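P-nitrophenyl phosphatase (Pho2) (Archaeoglobus fulgidus, PDB 3QGM) probably acts as a metal-dependent phosphatase of the haloacid dehalogenase superfamily and holds a calcium ion in this crystal structure. Local coordinates at residues A[10-15]-A[44-49]; A[72-77]-A[190-195]; A[56-61]-A[68-73]; A[17-22]-A[62-67]; A[202-207]-A[224-229]. All blocks are in the same frame, centred on the assembly; numbering follows the deposited sequence.

Contact 1: residues A[10-15]-A[44-49]; sequences GYIIDI and IFVSNN. With CA (calcium ion), chain E.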
# COMPACT_ATOMS: atom_id res chain seq x y z
N GLY A 10 -11.65 -24.35 28.23
CA GLY A 10 -11.95 -23.04 27.64
C GLY A 10 -11.97 -22.96 26.13
O GLY A 10 -11.43 -23.81 25.42
N TYR A 11 -12.59 -21.89 25.65
CA TYR A 11 -12.80 -21.65 24.22
C TYR A 11 -12.48 -20.20 23.89
O TYR A 11 -12.96 -19.29 24.52
CB TYR A 11 -14.25 -21.98 23.86
CG TYR A 11 -14.52 -23.45 24.04
CD1 TYR A 11 -14.33 -24.34 22.98
CD2 TYR A 11 -14.87 -23.96 25.27
CE1 TYR A 11 -14.52 -25.68 23.15
CE2 TYR A 11 -15.05 -25.34 25.44
CZ TYR A 11 -14.87 -26.19 24.38
OH TYR A 11 -15.03 -27.56 24.53
N ILE A 12 -11.62 -20.02 22.91
CA ILE A 12 -11.31 -18.72 22.33
C ILE A 12 -12.18 -18.66 21.09
O ILE A 12 -11.95 -19.44 20.14
CB ILE A 12 -9.84 -18.58 21.97
CG1 ILE A 12 -9.04 -18.56 23.28
CG2 ILE A 12 -9.62 -17.28 21.13
CD1 ILE A 12 -7.52 -18.45 23.13
N ILE A 13 -13.19 -17.78 21.12
CA ILE A 13 -14.23 -17.75 20.08
C ILE A 13 -14.17 -16.47 19.24
O ILE A 13 -14.27 -15.35 19.73
CB ILE A 13 -15.63 -18.03 20.64
CG1 ILE A 13 -15.64 -19.36 21.40
CG2 ILE A 13 -16.62 -18.12 19.50
CD1 ILE A 13 -17.01 -19.72 22.03
N ASP A 14 -13.91 -16.65 17.96
CA ASP A 14 -14.09 -15.56 16.96
C ASP A 14 -15.57 -15.12 16.99
O ASP A 14 -16.47 -15.96 17.13
CB ASP A 14 -13.63 -16.13 15.62
CG ASP A 14 -14.01 -15.31 14.39
OD1 ASP A 14 -13.98 -14.04 14.32
OD2 ASP A 14 -14.32 -16.02 13.42
N ILE A 15 -15.81 -13.81 16.90
CA ILE A 15 -17.17 -13.27 16.91
C ILE A 15 -17.76 -13.28 15.49
O ILE A 15 -18.75 -13.98 15.24
CB ILE A 15 -17.20 -11.85 17.46
CG1 ILE A 15 -16.72 -11.82 18.93
CG2 ILE A 15 -18.62 -11.21 17.36
CD1 ILE A 15 -16.46 -10.41 19.46
N ILE A 44 -13.65 -16.78 25.94
CA ILE A 44 -13.22 -15.44 25.65
C ILE A 44 -13.46 -15.20 24.17
O ILE A 44 -13.07 -16.02 23.31
CB ILE A 44 -11.79 -15.15 26.08
CG1 ILE A 44 -11.43 -13.68 25.81
CG2 ILE A 44 -10.80 -16.04 25.37
CD1 ILE A 44 -10.25 -13.15 26.68
N PHE A 45 -14.13 -14.11 23.88
CA PHE A 45 -14.45 -13.72 22.51
C PHE A 45 -13.29 -12.87 21.98
O PHE A 45 -12.85 -11.92 22.64
CB PHE A 45 -15.76 -12.95 22.48
CG PHE A 45 -16.94 -13.74 22.95
CD1 PHE A 45 -17.43 -13.58 24.24
CD2 PHE A 45 -17.59 -14.65 22.10
CE1 PHE A 45 -18.51 -14.34 24.70
CE2 PHE A 45 -18.68 -15.40 22.55
CZ PHE A 45 -19.14 -15.24 23.85
N VAL A 46 -12.74 -13.22 20.82
CA VAL A 46 -11.54 -12.53 20.33
C VAL A 46 -11.81 -12.01 18.94
O VAL A 46 -12.24 -12.77 18.08
CB VAL A 46 -10.28 -13.43 20.36
CG1 VAL A 46 -9.08 -12.73 19.69
CG2 VAL A 46 -9.86 -13.79 21.80
N SER A 47 -11.59 -10.71 18.71
CA SER A 47 -11.89 -10.11 17.42
C SER A 47 -10.78 -9.20 16.98
O SER A 47 -10.19 -8.51 17.79
CB SER A 47 -13.15 -9.25 17.51
OG SER A 47 -13.29 -8.47 16.35
N ASN A 48 -10.51 -9.21 15.66
CA ASN A 48 -9.50 -8.36 15.08
C ASN A 48 -10.02 -6.99 14.76
O ASN A 48 -9.29 -6.21 14.17
CB ASN A 48 -8.97 -8.99 13.79
CG ASN A 48 -7.84 -9.97 14.06
OD1 ASN A 48 -7.52 -10.26 15.20
ND2 ASN A 48 -7.18 -10.43 12.97
N ASN A 49 -11.27 -6.71 15.11
CA ASN A 49 -11.87 -5.39 14.86
C ASN A 49 -10.88 -4.30 15.18
O ASN A 49 -10.37 -4.19 16.31
CB ASN A 49 -13.15 -5.18 15.69
CG ASN A 49 -13.97 -4.00 15.20
OD1 ASN A 49 -13.51 -2.88 15.19
ND2 ASN A 49 -15.21 -4.26 14.78
CA CA E . -14.32 -14.35 11.73
O HOH W 1 -15.15 -13.68 9.53
O HOH W 2 -13.84 -12.05 11.79
O HOH W 3 -12.20 -14.59 11.58
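Two neighbouring parallel strands of the Rossmann-like HAD sheet, 10-14 and 42-47, meet here beside the metal site. The tight part is the middle. Ile44 N donates to Tyr11 O at 3.0 Å, nearly along the C=O axis, and Ile13 N reaches Ile44 O at 2.8 Å in the carbonyl plane. In the third bond Val46 N lies above the plane of the carbonyl of Ile13, 2.8 Å from its O. On one face of the sheet Ile12 runs alongside both Ile44 and Val46: its CG1 meets Ile44 CG2 at 3.7 Å and its CG2 meets Val46 CG2 at 3.6 Å, under the cover of helix 190-200. On the other face the Phe45 ring packs near Ile13 CB, and the Ile15 side chain crosses that of Phe45 at about a right angle, CG1 against CB. The three bonds end at Val46 N; past them the strand end belongs to the ion. Asp14, with CG anti to its backbone N (chi1 166°), grips calcium with both oxygens, OD1 at 2.6 Å and OD2 at 2.4 Å. Three waters also bind the ion, and Asp16 and Asp212 complete the site; the Asp14-Asp16 spacing is consistent with the HAD DxD signature. On the other strand, Ser47 OG accepts from Asn49 N at 3.0 Å, closing an ST turn.

Contact 2: residues A[72-77]-A[190-195]; sequences EILVAT and EVIMRE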
# COMPACT_ATOMS: atom_id res chain seq x y z
N GLU A 72 -14.32 -11.01 29.33
CA GLU A 72 -14.55 -12.06 28.35
C GLU A 72 -14.43 -11.58 26.88
O GLU A 72 -14.69 -12.38 26.00
CB GLU A 72 -15.97 -12.64 28.52
CG GLU A 72 -16.20 -13.45 29.78
CD GLU A 72 -17.66 -13.88 29.90
OE1 GLU A 72 -18.51 -13.02 30.22
OE2 GLU A 72 -17.96 -15.05 29.64
N ILE A 73 -14.09 -10.31 26.65
CA ILE A 73 -13.99 -9.71 25.30
C ILE A 73 -12.57 -9.22 25.08
O ILE A 73 -12.09 -8.41 25.87
CB ILE A 73 -14.87 -8.41 25.10
CG1 ILE A 73 -16.34 -8.58 25.53
CG2 ILE A 73 -14.84 -7.98 23.65
CD1 ILE A 73 -17.12 -9.39 24.60
N LEU A 74 -11.90 -9.70 24.03
CA LEU A 74 -10.58 -9.24 23.67
C LEU A 74 -10.63 -8.79 22.22
O LEU A 74 -10.66 -9.64 21.30
CB LEU A 74 -9.53 -10.34 23.89
CG LEU A 74 -8.02 -9.97 23.80
CD1 LEU A 74 -7.61 -8.86 24.80
CD2 LEU A 74 -7.20 -11.18 24.01
N VAL A 75 -10.63 -7.48 22.01
CA VAL A 75 -10.67 -6.91 20.67
C VAL A 75 -9.35 -6.18 20.39
O VAL A 75 -8.66 -5.73 21.31
CB VAL A 75 -11.92 -6.01 20.48
CG1 VAL A 75 -11.88 -4.74 21.43
CG2 VAL A 75 -12.12 -5.66 18.96
N ALA A 76 -8.97 -6.16 19.11
CA ALA A 76 -7.65 -5.75 18.72
C ALA A 76 -7.39 -4.32 19.14
O ALA A 76 -6.27 -3.99 19.44
CB ALA A 76 -7.46 -5.93 17.15
N THR A 77 -8.40 -3.47 19.14
CA THR A 77 -8.17 -2.08 19.52
C THR A 77 -7.70 -2.03 20.99
O THR A 77 -6.64 -1.45 21.32
CB THR A 77 -9.45 -1.24 19.40
OG1 THR A 77 -10.52 -1.89 20.11
CG2 THR A 77 -9.86 -1.02 17.87
N GLU A 190 0.52 -14.28 17.83
CA GLU A 190 0.50 -14.89 19.16
C GLU A 190 0.26 -13.85 20.22
O GLU A 190 -0.15 -14.16 21.33
CB GLU A 190 1.85 -15.59 19.48
CG GLU A 190 2.06 -16.84 18.67
CD GLU A 190 3.08 -16.66 17.55
OE1 GLU A 190 3.03 -15.62 16.82
OE2 GLU A 190 3.93 -17.59 17.38
N VAL A 191 0.52 -12.59 19.88
CA VAL A 191 0.28 -11.52 20.84
C VAL A 191 -1.18 -11.53 21.39
O VAL A 191 -1.35 -11.67 22.60
CB VAL A 191 0.70 -10.14 20.25
CG1 VAL A 191 0.43 -9.09 21.25
CG2 VAL A 191 2.21 -10.17 19.89
N ILE A 192 -2.21 -11.40 20.55
CA ILE A 192 -3.59 -11.40 21.09
C ILE A 192 -3.96 -12.78 21.71
O ILE A 192 -4.61 -12.84 22.79
CB ILE A 192 -4.63 -10.93 20.05
CG1 ILE A 192 -5.98 -10.64 20.72
CG2 ILE A 192 -4.76 -11.94 18.92
CD1 ILE A 192 -6.91 -9.83 19.84
N MSE A 193 -3.42 -13.84 21.13
CA MSE A 193 -3.70 -15.19 21.59
C MSE A 193 -3.14 -15.51 23.01
O MSE A 193 -3.84 -16.12 23.84
CB MSE A 193 -3.21 -16.19 20.52
CG MSE A 193 -3.98 -16.00 19.18
SE MSE A 193 -5.95 -16.05 19.27
CE MSE A 193 -6.28 -17.97 19.54
N ARG A 194 -1.91 -15.09 23.29
CA ARG A 194 -1.32 -15.28 24.59
C ARG A 194 -2.03 -14.38 25.60
O ARG A 194 -2.17 -14.76 26.77
CB ARG A 194 0.20 -15.07 24.56
CG ARG A 194 0.86 -16.14 23.65
CD ARG A 194 2.39 -16.33 23.78
NE ARG A 194 2.87 -17.28 22.75
CZ ARG A 194 2.65 -18.61 22.77
NH1 ARG A 194 3.10 -19.36 21.76
NH2 ARG A 194 1.98 -19.20 23.78
N GLU A 195 -2.54 -13.22 25.16
CA GLU A 195 -3.31 -12.40 26.09
C GLU A 195 -4.59 -13.14 26.48
O GLU A 195 -5.00 -13.08 27.64
CB GLU A 195 -3.62 -11.01 25.56
CG GLU A 195 -4.50 -10.14 26.48
CD GLU A 195 -3.80 -9.71 27.79
OE1 GLU A 195 -2.60 -10.01 27.96
OE2 GLU A 195 -4.45 -9.07 28.63
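Helix 190-200 lies against strand 73-75, an outermost strand of the HAD core sheet, with the two short axes running nearly antiparallel at 167° and 9.7 Å apart. Apolar contact carries most of the meeting. Leu74, its CG anti to the backbone N (chi1 -169°), extends toward the helix and slides past Ile192, which comes the opposite way. Leu74 CD2 touches Ile192 CG1 at 3.6 Å, and the tip of the isoleucine, CD1, continues over the backbone to lie 4.3 Å from Ala76 N, where helix 76-87 begins just after its N-cap residue Val75. The closest contact is methyl to carbonyl: Leu74 CD2 sits 3.3 Å from Ile192 O. The third kind uses a charged residue through its methylenes. Glu195 crosses Leu74 at about a right angle and lays CG against both methyls, 3.8 Å from Leu74 CD1. Its chain then bends at chi2 (69°), carrying the carboxylate on to a salt bridge with Arg86. Strand 42-47 extends the apolar surface, since Val46 also touches both Leu74 and Ile192. The join therefore rests on buried aliphatic packing, with the one charge at its margin paired by a partner beyond the two segments.

Contact 3: residues A[56-61]-A[68-73]; sequences ILLERL and VGEDEI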
# COMPACT_ATOMS: atom_id res chain seq x y z
N ILE A 56 -18.06 -1.31 22.88
CA ILE A 56 -19.05 -1.47 21.77
C ILE A 56 -19.35 -2.95 21.48
O ILE A 56 -20.53 -3.39 21.39
CB ILE A 56 -18.58 -0.80 20.49
CG1 ILE A 56 -18.37 0.71 20.71
CG2 ILE A 56 -19.46 -1.16 19.32
CD1 ILE A 56 -19.58 1.48 21.08
N LEU A 57 -18.28 -3.74 21.35
CA LEU A 57 -18.44 -5.17 21.08
C LEU A 57 -19.05 -5.94 22.25
O LEU A 57 -19.83 -6.88 22.05
CB LEU A 57 -17.09 -5.76 20.63
CG LEU A 57 -16.65 -5.35 19.21
CD1 LEU A 57 -15.32 -5.99 18.79
CD2 LEU A 57 -17.74 -5.73 18.20
N LEU A 58 -18.72 -5.53 23.47
CA LEU A 58 -19.37 -6.02 24.68
C LEU A 58 -20.85 -5.75 24.57
O LEU A 58 -21.68 -6.66 24.69
CB LEU A 58 -18.78 -5.34 25.93
CG LEU A 58 -19.32 -5.74 27.32
CD1 LEU A 58 -19.15 -7.25 27.49
CD2 LEU A 58 -18.71 -4.94 28.51
N GLU A 59 -21.21 -4.49 24.32
CA GLU A 59 -22.61 -4.13 24.22
C GLU A 59 -23.28 -4.88 23.07
O GLU A 59 -24.37 -5.39 23.25
CB GLU A 59 -22.77 -2.59 24.12
CG GLU A 59 -22.51 -1.95 25.46
CD GLU A 59 -22.48 -0.41 25.44
OE1 GLU A 59 -22.87 0.21 24.44
OE2 GLU A 59 -22.05 0.14 26.45
N ARG A 60 -22.60 -5.09 21.95
CA ARG A 60 -23.19 -5.87 20.88
C ARG A 60 -23.50 -7.31 21.28
O ARG A 60 -24.64 -7.79 21.06
CB ARG A 60 -22.35 -5.83 19.64
CG ARG A 60 -22.93 -6.70 18.51
CD ARG A 60 -22.08 -6.63 17.29
NE ARG A 60 -21.91 -5.25 16.90
CZ ARG A 60 -21.09 -4.81 15.96
NH1 ARG A 60 -20.33 -5.65 15.27
NH2 ARG A 60 -21.03 -3.50 15.71
N LEU A 61 -22.54 -8.02 21.86
CA LEU A 61 -22.80 -9.39 22.32
C LEU A 61 -24.01 -9.44 23.27
O LEU A 61 -24.87 -10.32 23.15
CB LEU A 61 -21.59 -10.04 22.99
CG LEU A 61 -20.43 -10.36 22.01
CD1 LEU A 61 -19.34 -11.09 22.69
CD2 LEU A 61 -20.92 -11.16 20.85
N VAL A 68 -22.31 -11.58 29.27
CA VAL A 68 -20.88 -11.42 28.94
C VAL A 68 -20.35 -10.29 29.80
O VAL A 68 -20.95 -9.22 29.87
CB VAL A 68 -20.67 -11.04 27.42
CG1 VAL A 68 -19.22 -11.01 27.04
CG2 VAL A 68 -21.43 -11.99 26.50
N GLY A 69 -19.25 -10.53 30.49
CA GLY A 69 -18.51 -9.45 31.19
C GLY A 69 -17.36 -8.87 30.36
O GLY A 69 -16.88 -9.50 29.43
N GLU A 70 -16.97 -7.64 30.71
CA GLU A 70 -15.75 -6.98 30.21
C GLU A 70 -14.59 -7.95 29.86
O GLU A 70 -14.02 -7.94 28.74
CB GLU A 70 -15.23 -6.05 31.33
CG GLU A 70 -15.12 -4.59 30.97
CD GLU A 70 -14.81 -3.75 32.20
OE1 GLU A 70 -13.63 -3.67 32.63
OE2 GLU A 70 -15.77 -3.16 32.75
N ASP A 71 -14.21 -8.75 30.83
CA ASP A 71 -12.97 -9.49 30.67
C ASP A 71 -13.10 -10.68 29.71
O ASP A 71 -12.10 -11.22 29.28
CB ASP A 71 -12.37 -9.83 32.05
CG ASP A 71 -11.88 -8.57 32.78
OD1 ASP A 71 -11.37 -7.62 32.12
OD2 ASP A 71 -12.03 -8.49 34.00
N GLU A 72 -14.32 -11.01 29.33
CA GLU A 72 -14.55 -12.06 28.35
C GLU A 72 -14.43 -11.58 26.88
O GLU A 72 -14.69 -12.38 26.00
CB GLU A 72 -15.97 -12.64 28.52
CG GLU A 72 -16.20 -13.45 29.78
CD GLU A 72 -17.66 -13.88 29.90
OE1 GLU A 72 -18.51 -13.02 30.22
OE2 GLU A 72 -17.96 -15.05 29.64
N ILE A 73 -14.09 -10.31 26.65
CA ILE A 73 -13.99 -9.71 25.30
C ILE A 73 -12.57 -9.22 25.08
O ILE A 73 -12.09 -8.41 25.87
CB ILE A 73 -14.87 -8.41 25.10
CG1 ILE A 73 -16.34 -8.58 25.53
CG2 ILE A 73 -14.84 -7.98 23.65
CD1 ILE A 73 -17.12 -9.39 24.60
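Leu58 carries this contact, in which helix 54-63 packs on the loop that leads from it into strand 73-75. Its CB lies 4.1 Å from Ile73 CG1. From there CG stands anti to the backbone N (chi1 -179°) and splits into two methyls with different surroundings. CD1 lies 3.7 Å from Ile73 CG1 and 3.8 Å from Val68 CG1, with the carbonyl oxygens of Val68 and Gly69 close by. CD2 leans over the loop backbone, 3.9 Å from Glu70 N. One turn later Leu61 reaches toward Ile73 tip to tip, and CD1 of Leu61 comes within 3.4 Å of CD1 of Ile73. That is tighter than usual for two methyls, although Ile73 is modelled in two conformers. Leu61 CB also backs onto Val68 CG2. The loop holds its own shape: Gly69 N donates to Glu72 OE1 at 2.6 Å, using the anti lone pair of the carboxylate, and the bond spans the short 3-10 turn at 71-72. At the edges Glu70 forms a salt bridge with Arg55, and Arg62 donates a hydrogen bond to Val68 O. Helix and loop together form the crossover of a beta-alpha-beta unit between strands 42-47 and 73-75. Between residues 56-61 and 68-73 the contact is thus aliphatic, while Arg55 and Arg62, elsewhere on the same helix, add polar links to the loop.

Contact 4: residues A[17-22]-A[62-67]; sequences GVIGKS and RSFGLE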
# COMPACT_ATOMS: atom_id res chain seq x y z
N GLY A 17 -18.83 -14.14 11.95
CA GLY A 17 -18.96 -15.38 11.16
C GLY A 17 -19.31 -16.54 12.08
O GLY A 17 -19.56 -17.66 11.62
N VAL A 18 -19.29 -16.29 13.39
CA VAL A 18 -19.49 -17.37 14.36
C VAL A 18 -20.70 -17.05 15.22
O VAL A 18 -21.64 -17.85 15.28
CB VAL A 18 -18.26 -17.59 15.28
CG1 VAL A 18 -18.51 -18.80 16.29
CG2 VAL A 18 -17.00 -17.78 14.47
N ILE A 19 -20.72 -15.87 15.83
CA ILE A 19 -21.83 -15.48 16.72
C ILE A 19 -22.74 -14.40 16.13
O ILE A 19 -23.98 -14.36 16.37
CB ILE A 19 -21.26 -15.04 18.06
CG1 ILE A 19 -20.57 -16.24 18.70
CG2 ILE A 19 -22.34 -14.51 18.99
CD1 ILE A 19 -19.31 -15.82 19.35
N GLY A 20 -22.14 -13.54 15.33
CA GLY A 20 -22.91 -12.58 14.60
C GLY A 20 -22.24 -12.23 13.30
O GLY A 20 -21.11 -12.60 13.02
N LYS A 21 -22.99 -11.54 12.49
CA LYS A 21 -22.46 -10.88 11.33
C LYS A 21 -22.78 -9.41 11.49
O LYS A 21 -23.93 -9.00 11.41
CB LYS A 21 -23.11 -11.46 10.08
CG LYS A 21 -22.13 -11.70 8.96
CD LYS A 21 -22.66 -12.78 7.97
CE LYS A 21 -22.38 -14.26 8.44
NZ LYS A 21 -23.27 -15.24 7.70
N SER A 22 -21.77 -8.61 11.78
CA SER A 22 -22.01 -7.19 12.13
C SER A 22 -23.05 -7.18 13.26
O SER A 22 -22.87 -7.89 14.23
CB SER A 22 -22.47 -6.40 10.87
OG SER A 22 -22.69 -5.01 11.14
N ARG A 62 -24.07 -8.49 24.21
CA ARG A 62 -25.25 -8.43 25.07
C ARG A 62 -26.54 -8.17 24.30
O ARG A 62 -27.55 -8.74 24.67
CB ARG A 62 -25.09 -7.42 26.22
CG ARG A 62 -23.91 -7.74 27.14
CD ARG A 62 -23.50 -6.48 27.95
NE ARG A 62 -22.62 -6.83 29.06
CZ ARG A 62 -22.04 -5.95 29.89
NH1 ARG A 62 -22.23 -4.62 29.76
NH2 ARG A 62 -21.28 -6.40 30.87
N SER A 63 -26.52 -7.37 23.24
CA SER A 63 -27.73 -7.16 22.42
C SER A 63 -28.18 -8.47 21.74
O SER A 63 -29.35 -8.60 21.38
CB SER A 63 -27.57 -6.04 21.38
OG SER A 63 -26.86 -6.45 20.21
N PHE A 64 -27.26 -9.43 21.55
CA PHE A 64 -27.61 -10.76 21.02
C PHE A 64 -28.24 -11.66 22.07
O PHE A 64 -28.71 -12.75 21.77
CB PHE A 64 -26.35 -11.46 20.47
CG PHE A 64 -25.72 -10.78 19.28
CD1 PHE A 64 -26.42 -9.88 18.51
CD2 PHE A 64 -24.42 -11.07 18.92
CE1 PHE A 64 -25.84 -9.28 17.42
CE2 PHE A 64 -23.83 -10.47 17.82
CZ PHE A 64 -24.53 -9.56 17.09
N GLY A 65 -28.19 -11.25 23.32
CA GLY A 65 -28.83 -12.02 24.37
C GLY A 65 -27.85 -12.76 25.24
O GLY A 65 -28.24 -13.58 26.07
N LEU A 66 -26.55 -12.50 25.04
CA LEU A 66 -25.53 -13.23 25.76
C LEU A 66 -25.19 -12.47 27.04
O LEU A 66 -25.21 -11.23 27.07
CB LEU A 66 -24.27 -13.42 24.88
CG LEU A 66 -24.50 -14.01 23.48
CD1 LEU A 66 -23.19 -14.35 22.83
CD2 LEU A 66 -25.37 -15.24 23.53
N GLU A 67 -24.86 -13.24 28.07
CA GLU A 67 -24.43 -12.73 29.34
C GLU A 67 -22.92 -12.76 29.26
O GLU A 67 -22.33 -13.83 29.18
CB GLU A 67 -24.93 -13.65 30.45
CG GLU A 67 -25.26 -12.95 31.77
CD GLU A 67 -26.71 -13.22 32.20
OE1 GLU A 67 -27.63 -12.65 31.56
OE2 GLU A 67 -26.93 -14.01 33.16
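Phe64 holds CG anti to its own carbonyl carbon (chi1 -65°), which sends the ring from the end of helix 54-63 toward residues 19-22; in Ile19 a similar chi1 of -64° sets CG2 anti to the backbone N and facing the helix end. That one methyl touches two residues, Phe64 CD2 at 4.0 Å and Leu66 CD1 at 3.9 Å, and the Ile19 side chain crosses both obliquely. Farther along the ring, CE2 of Phe64 comes to 4.0 Å from CA of Gly20, an approach that depends on the absence of a side chain there. At the far end Ser22 O meets the ring edge in its plane, 3.7 Å from CZ of Phe64. The helix finishes in a Schellman motif: Gly65 takes positive phi (106°) and its N bonds Arg62 O at 2.9 Å, turning the chain so that Leu66 can follow Phe64 into the interior, where helix 27-38 also packs on it. The backbone bond from Gly17 N to Gly20 O, 3.0 Å long, draws the two ends of the 17-20 loop together, and Ser22 N is held by the metal ligand Asp16. A turn followed by a small antiparallel hairpin, here 20-21 with 24-25, just after the metal-binding Asp14 and Asp16 is consistent with the squiggle and flap of HAD phosphatases.

Contact 5: residues A[202-207]-A[224-229]; sequences LDAKDV and IGAETV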
# COMPACT_ATOMS: atom_id res chain seq x y z
N LEU A 202 -5.63 -20.30 31.40
CA LEU A 202 -5.57 -21.69 30.93
C LEU A 202 -4.38 -21.89 30.05
O LEU A 202 -3.94 -20.98 29.38
CB LEU A 202 -6.86 -22.12 30.19
CG LEU A 202 -8.19 -22.15 30.95
CD1 LEU A 202 -9.36 -22.51 30.03
CD2 LEU A 202 -8.16 -23.09 32.19
N ASP A 203 -3.84 -23.10 30.09
CA ASP A 203 -2.84 -23.54 29.13
C ASP A 203 -3.53 -23.88 27.83
O ASP A 203 -4.69 -24.31 27.81
CB ASP A 203 -2.16 -24.79 29.68
CG ASP A 203 -0.97 -25.24 28.82
OD1 ASP A 203 -1.18 -25.90 27.77
OD2 ASP A 203 0.18 -24.94 29.23
N ALA A 204 -2.81 -23.73 26.73
CA ALA A 204 -3.34 -23.98 25.41
C ALA A 204 -3.93 -25.37 25.31
O ALA A 204 -4.90 -25.59 24.59
CB ALA A 204 -2.24 -23.81 24.38
N LYS A 205 -3.33 -26.32 26.03
CA LYS A 205 -3.72 -27.72 25.92
C LYS A 205 -5.17 -27.92 26.36
O LYS A 205 -5.82 -28.88 25.96
CB LYS A 205 -2.77 -28.62 26.74
CG LYS A 205 -3.04 -28.55 28.25
CD LYS A 205 -2.02 -29.27 29.12
CE LYS A 205 -2.40 -29.11 30.60
NZ LYS A 205 -1.79 -30.20 31.42
N ASP A 206 -5.67 -27.01 27.19
CA ASP A 206 -7.04 -27.04 27.68
C ASP A 206 -7.94 -26.03 26.97
O ASP A 206 -9.02 -25.71 27.47
CB ASP A 206 -7.07 -26.74 29.17
CG ASP A 206 -6.55 -27.86 30.00
OD1 ASP A 206 -7.07 -28.99 29.85
OD2 ASP A 206 -5.63 -27.60 30.79
N VAL A 207 -7.51 -25.53 25.82
CA VAL A 207 -8.30 -24.55 25.10
C VAL A 207 -8.49 -24.96 23.62
O VAL A 207 -7.61 -25.59 23.01
CB VAL A 207 -7.67 -23.15 25.24
CG1 VAL A 207 -8.45 -22.11 24.42
CG2 VAL A 207 -7.61 -22.70 26.70
N ILE A 224 -0.33 -21.11 19.05
CA ILE A 224 -0.26 -21.24 20.52
C ILE A 224 -0.38 -22.71 20.97
O ILE A 224 -0.35 -23.01 22.16
CB ILE A 224 -1.25 -20.29 21.31
CG1 ILE A 224 -2.65 -20.25 20.72
CG2 ILE A 224 -0.78 -18.84 21.28
CD1 ILE A 224 -3.29 -21.48 20.60
N GLY A 225 -0.45 -23.63 20.01
CA GLY A 225 -0.55 -25.05 20.33
C GLY A 225 -1.89 -25.44 20.92
O GLY A 225 -1.97 -26.35 21.71
N ALA A 226 -2.96 -24.74 20.51
CA ALA A 226 -4.32 -25.09 20.91
C ALA A 226 -5.05 -25.76 19.75
O ALA A 226 -4.89 -25.36 18.59
CB ALA A 226 -5.09 -23.83 21.32
N GLU A 227 -5.91 -26.71 20.09
CA GLU A 227 -6.73 -27.40 19.09
C GLU A 227 -7.64 -26.39 18.44
O GLU A 227 -8.05 -25.43 19.07
CB GLU A 227 -7.60 -28.50 19.73
CG GLU A 227 -6.82 -29.68 20.27
CD GLU A 227 -7.74 -30.85 20.60
OE1 GLU A 227 -8.20 -30.93 21.75
OE2 GLU A 227 -8.05 -31.65 19.69
N THR A 228 -7.97 -26.64 17.18
CA THR A 228 -8.66 -25.69 16.35
C THR A 228 -9.95 -26.31 15.82
O THR A 228 -10.00 -27.53 15.47
CB THR A 228 -7.78 -25.27 15.14
OG1 THR A 228 -7.36 -26.46 14.45
CG2 THR A 228 -6.55 -24.45 15.59
N VAL A 229 -10.98 -25.47 15.79
CA VAL A 229 -12.31 -25.83 15.30
C VAL A 229 -12.75 -24.81 14.26
O VAL A 229 -12.80 -23.61 14.52
CB VAL A 229 -13.39 -25.79 16.41
CG1 VAL A 229 -14.74 -26.06 15.79
CG2 VAL A 229 -13.11 -26.83 17.57
O HOH W 4 -5.99 -27.80 22.92
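Water 4 has two hydrogen bonds, donating to Val207 O at 2.7 Å and accepting from Glu227 N at 3.0 Å, and two further carbonyl oxygens, of Ala204 and Lys205, stand close to it. It bridges the point where strands 207-211 and 227-231, parallel neighbours of the Rossmann-like HAD sheet, start to run together: Val207 O and Glu227 N are 3.6 Å apart, and the water sits to one side, bonded to both. Each segment arrives through a turn. Asp203 OD1 accepts from Lys205 N at 2.8 Å through its anti lone pair, an Asx turn that opens a short 3-10 segment. On the other side helix 214-224 ends in a Schellman motif, with Gly225 at positive phi (71°). The direct packing is small and made by alanines. Ala226 CB rests 3.5 Å from Val207 O and 3.7 Å from Ala204 O, and the two alanine methyls face each other more loosely. At the border Glu227 turns its carboxylate to a salt bridge with Lys8, whereas Val207 packs under helix 190-200. The closest approach comes at the helix end, where the methyl of Ala204 presses against a backbone oxygen: CB of Ala204 lies just 3.0 Å from O of Ile224.

Overall arrangement
From the N terminus, strand 10-14 pairs with strand 42-47 in contact 1, closing a loop that holds the hairpin and helix 27-38. Contact 4 crosses it: residues 17-22 lie within that loop, while 62-67 come after it at the end of helix 54-63. Contact 3 crosses contact 4 in turn and closes the short turn from that helix into strand 73-75. Contact 2 starts on the residues where contact 3 ends and spans 112 residues, including the second parallel sheet, before helix 190-200 returns to the core. Contact 5 follows in series and joins the next two strands. Contacts 1, 2 and 5 thus reach one sheet, while contacts 3 and 4 fasten helix 54-63 beside it.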